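Local atomic coordinates of ribonuclease VapC2 (Rickettsia felis, PDB entry 3ZVK), a protein that acts as the toxin of a type II toxin-antitoxin pair, a PIN-domain ribonuclease, with magnesium as its likely cofactor, that cuts single-stranded RNA and complexes with its partner VapB2. Residues Ile71-Cys77 / Ser104-Glu109. The protein carries 1 engineered substitution. Residues are numbered along the deposited sequence; the frame is centred on the assembly and turned at random.
Sequences IDFSAKC and SHAIAE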
ATOM      1  N   ILE A  71     -15.113  15.170   6.428  1.00 34.91           N
ATOM      2  CA  ILE A  71     -15.432  13.746   6.336  1.00 36.81           C
ATOM      3  C   ILE A  71     -15.533  13.345   4.879  1.00 42.52           C
ATOM      4  O   ILE A  71     -16.300  13.942   4.134  1.00 42.99           O
ATOM      5  CB  ILE A  71     -16.700  13.346   7.160  1.00 40.70           C
ATOM      6  CG1 ILE A  71     -16.585  13.795   8.648  1.00 40.68           C
ATOM      7  CG2 ILE A  71     -16.982  11.823   7.049  1.00 42.18           C
ATOM      8  CD1 ILE A  71     -17.829  13.553   9.496  1.00 42.77           C
ATOM      9  N   ASP A  72     -14.753  12.336   4.478  1.00 38.29           N
ATOM     10  CA  ASP A  72     -14.735  11.808   3.116  1.00 37.64           C
ATOM     11  C   ASP A  72     -16.053  11.105   2.762  1.00 43.42           C
ATOM     12  O   ASP A  72     -16.642  10.435   3.621  1.00 44.52           O
ATOM     13  CB  ASP A  72     -13.543  10.848   2.933  1.00 37.63           C
ATOM     14  CG  ASP A  72     -12.171  11.525   3.059  1.00 43.85           C
ATOM     15  OD1 ASP A  72     -12.105  12.804   2.990  1.00 35.95           O
ATOM     16  OD2 ASP A  72     -11.156  10.785   3.246  1.00 57.29           O
ATOM     17  N   PHE A  73     -16.538  11.297   1.516  1.00 37.10           N
ATOM     18  CA  PHE A  73     -17.769  10.635   1.080  1.00 36.44           C
ATOM     19  C   PHE A  73     -17.373   9.177   0.813  1.00 44.21           C
ATOM     20  O   PHE A  73     -16.634   8.881  -0.122  1.00 45.44           O
ATOM     21  CB  PHE A  73     -18.380  11.321  -0.145  1.00 36.41           C
ATOM     22  CG  PHE A  73     -19.690  10.709  -0.562  1.00 37.75           C
ATOM     23  CD1 PHE A  73     -20.880  11.135   0.003  1.00 39.33           C
ATOM     24  CD2 PHE A  73     -19.732   9.680  -1.512  1.00 40.61           C
ATOM     25  CE1 PHE A  73     -22.106  10.555  -0.377  1.00 41.89           C
ATOM     26  CE2 PHE A  73     -20.948   9.092  -1.885  1.00 44.85           C
ATOM     27  CZ  PHE A  73     -22.131   9.525  -1.306  1.00 43.97           C
ATOM     28  N   SER A  74     -17.797   8.294   1.701  1.00 43.49           N
ATOM     29  CA  SER A  74     -17.430   6.876   1.709  1.00 44.61           C
ATOM     30  C   SER A  74     -18.449   5.924   1.125  1.00 49.86           C
ATOM     31  O   SER A  74     -19.573   6.306   0.911  1.00 51.50           O
ATOM     32  CB  SER A  74     -17.094   6.451   3.134  1.00 46.56           C
ATOM     33  OG  SER A  74     -18.186   6.801   3.973  1.00 55.28           O
ATOM     34  N   ALA A  75     -18.060   4.674   0.917  1.00 48.36           N
ATOM     35  CA  ALA A  75     -18.896   3.611   0.376  1.00 50.91           C
ATOM     36  C   ALA A  75     -20.171   3.369   1.197  1.00 58.50           C
ATOM     37  O   ALA A  75     -21.198   3.036   0.615  1.00 59.72           O
ATOM     38  CB  ALA A  75     -18.092   2.328   0.249  1.00 52.49           C
ATOM     39  N   LYS A  76     -20.133   3.589   2.526  1.00 55.44           N
ATOM     40  CA  LYS A  76     -21.309   3.416   3.376  1.00 56.28           C
ATOM     41  C   LYS A  76     -22.446   4.384   3.036  1.00 61.32           C
ATOM     42  O   LYS A  76     -23.606   4.014   3.210  1.00 63.86           O
ATOM     43  CB  LYS A  76     -20.968   3.407   4.878  1.00 58.73           C
ATOM     44  CG  LYS A  76     -20.483   4.725   5.463  1.00 68.34           C
ATOM     45  CD  LYS A  76     -20.774   4.813   6.950  1.00 71.11           C
ATOM     46  CE  LYS A  76     -20.083   5.995   7.570  1.00 74.62           C
ATOM     47  NZ  LYS A  76     -20.294   6.052   9.033  1.00 92.75           N
ATOM     48  N   CYS A  77     -22.124   5.578   2.473  1.00 54.99           N
ATOM     49  CA  CYS A  77     -23.113   6.595   2.078  1.00 53.60           C
ATOM     50  C   CYS A  77     -23.877   6.246   0.826  1.00 56.74           C
ATOM     51  O   CYS A  77     -25.000   6.719   0.651  1.00 55.87           O
ATOM     52  CB  CYS A  77     -22.464   7.964   1.933  1.00 51.76           C
ATOM     53  SG  CYS A  77     -21.351   8.408   3.278  1.00 54.65           S
ATOM     54  N   SER A 104     -27.380  12.387   1.926  1.00 49.95           N
ATOM     55  CA  SER A 104     -27.056  10.947   2.006  1.00 51.45           C
ATOM     56  C   SER A 104     -25.961  10.708   3.031  1.00 53.72           C
ATOM     57  O   SER A 104     -26.013   9.736   3.774  1.00 53.89           O
ATOM     58  CB  SER A 104     -26.538  10.443   0.659  1.00 55.16           C
ATOM     59  OG  SER A 104     -27.556  10.568  -0.315  1.00 70.09           O
ATOM     60  N   HIS A 105     -24.945  11.588   3.013  1.00 48.91           N
ATOM     61  CA  HIS A 105     -23.763  11.578   3.868  1.00 47.17           C
ATOM     62  C   HIS A 105     -24.154  11.800   5.324  1.00 52.10           C
ATOM     63  O   HIS A 105     -23.704  11.029   6.165  1.00 53.85           O
ATOM     64  CB  HIS A 105     -22.710  12.597   3.385  1.00 45.08           C
ATOM     65  CG  HIS A 105     -21.324  12.295   3.862  1.00 47.30           C
ATOM     66  ND1 HIS A 105     -20.248  13.037   3.442  1.00 47.38           N
ATOM     67  CD2 HIS A 105     -20.886  11.351   4.724  1.00 49.05           C
ATOM     68  CE1 HIS A 105     -19.192  12.516   4.036  1.00 46.19           C
ATOM     69  NE2 HIS A 105     -19.526  11.490   4.802  1.00 47.73           N
ATOM     70  N   ALA A 106     -25.023  12.803   5.622  1.00 47.49           N
ATOM     71  CA  ALA A 106     -25.516  13.043   6.984  1.00 47.08           C
ATOM     72  C   ALA A 106     -26.323  11.823   7.464  1.00 50.87           C
ATOM     73  O   ALA A 106     -26.119  11.376   8.591  1.00 51.61           O
ATOM     74  CB  ALA A 106     -26.367  14.308   7.036  1.00 47.62           C
ATOM     75  N   ILE A 107     -27.178  11.242   6.593  1.00 46.65           N
ATOM     76  CA  ILE A 107     -27.972  10.061   6.920  1.00 48.23           C
ATOM     77  C   ILE A 107     -27.042   8.898   7.277  1.00 53.55           C
ATOM     78  O   ILE A 107     -27.220   8.275   8.324  1.00 54.73           O
ATOM     79  CB  ILE A 107     -29.016   9.706   5.803  1.00 52.05           C
ATOM     80  CG1 ILE A 107     -30.113  10.758   5.676  1.00 52.03           C
ATOM     81  CG2 ILE A 107     -29.674   8.338   6.063  1.00 53.47           C
ATOM     82  CD1 ILE A 107     -30.873  10.792   4.335  1.00 59.65           C
ATOM     83  N   ALA A 108     -26.032   8.633   6.430  1.00 50.50           N
ATOM     84  CA  ALA A 108     -25.057   7.556   6.625  1.00 51.55           C
ATOM     85  C   ALA A 108     -24.203   7.701   7.888  1.00 59.91           C
ATOM     86  O   ALA A 108     -23.803   6.684   8.465  1.00 62.45           O
ATOM     87  CB  ALA A 108     -24.170   7.435   5.418  1.00 50.60           C
ATOM     88  N   GLU A 109     -23.928   8.953   8.319  1.00 54.91           N
ATOM     89  CA  GLU A 109     -23.150   9.237   9.532  1.00 54.16           C
ATOM     90  C   GLU A 109     -24.048   9.378  10.784  1.00 58.34           C
ATOM     91  O   GLU A 109     -23.543   9.523  11.897  1.00 56.93           O
ATOM     92  CB  GLU A 109     -22.300  10.523   9.341  1.00 53.43           C
ATOM     93  CG  GLU A 109     -21.220  10.470   8.263  1.00 60.18           C
ATOM     94  CD  GLU A 109     -20.078   9.480   8.383  1.00 70.07           C
ATOM     95  OE1 GLU A 109     -19.910   8.883   9.466  1.00 58.94           O
ATOM     96  OE2 GLU A 109     -19.330   9.316   7.390  1.00 76.00           O
TER
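The imidazole of His-105 reaches from helix 97-109 into the bend of 71-77, against Ile-71, Phe-73 and Cys-77. Phe-73 turns its ring edge to the imidazole face in a T-shaped pair, centroids 5.5 Å apart and planes at 83°, and also packs on Ile-39 of a second VapC2 subunit. Cys-77 SG lies obliquely over the same imidazole, 3.3 Å from His-105 CD2, and also packs on Ala-108, with SG 3.7 Å from Ala-108 CB; the CA atoms of Cys-77 and Ala-108 are 5.0 Å apart, a close approach consistent with the small alanine methyl. On another side, Ile-71 CG2 comes within 3.4 Å of His-105 NE2 and 3.5 Å of Glu-109 OE2. One helical turn beyond His-105, Glu-109 accepts a weak hydrogen bond at OE2 from His-105 NE2 (3.4 Å), while Glu-109 OE1 forms a salt bridge with Lys-76 NZ at 2.9 Å, the lysine, extended beyond CB, covering the exposed side of the contact. His-105 ND1 is hydrogen-bonded to Ser-37, so the histidine links helix 97-109 to the end of strand 33-37. Within the alpha/beta PIN domain, the contact thus fastens helix 97-109 to strand 69-71, outermost of the parallel sheet within this chain, and to the connection into helix 75-90, while Met-4 of strand 2-5 touches Ile-71, His-105 and Glu-109.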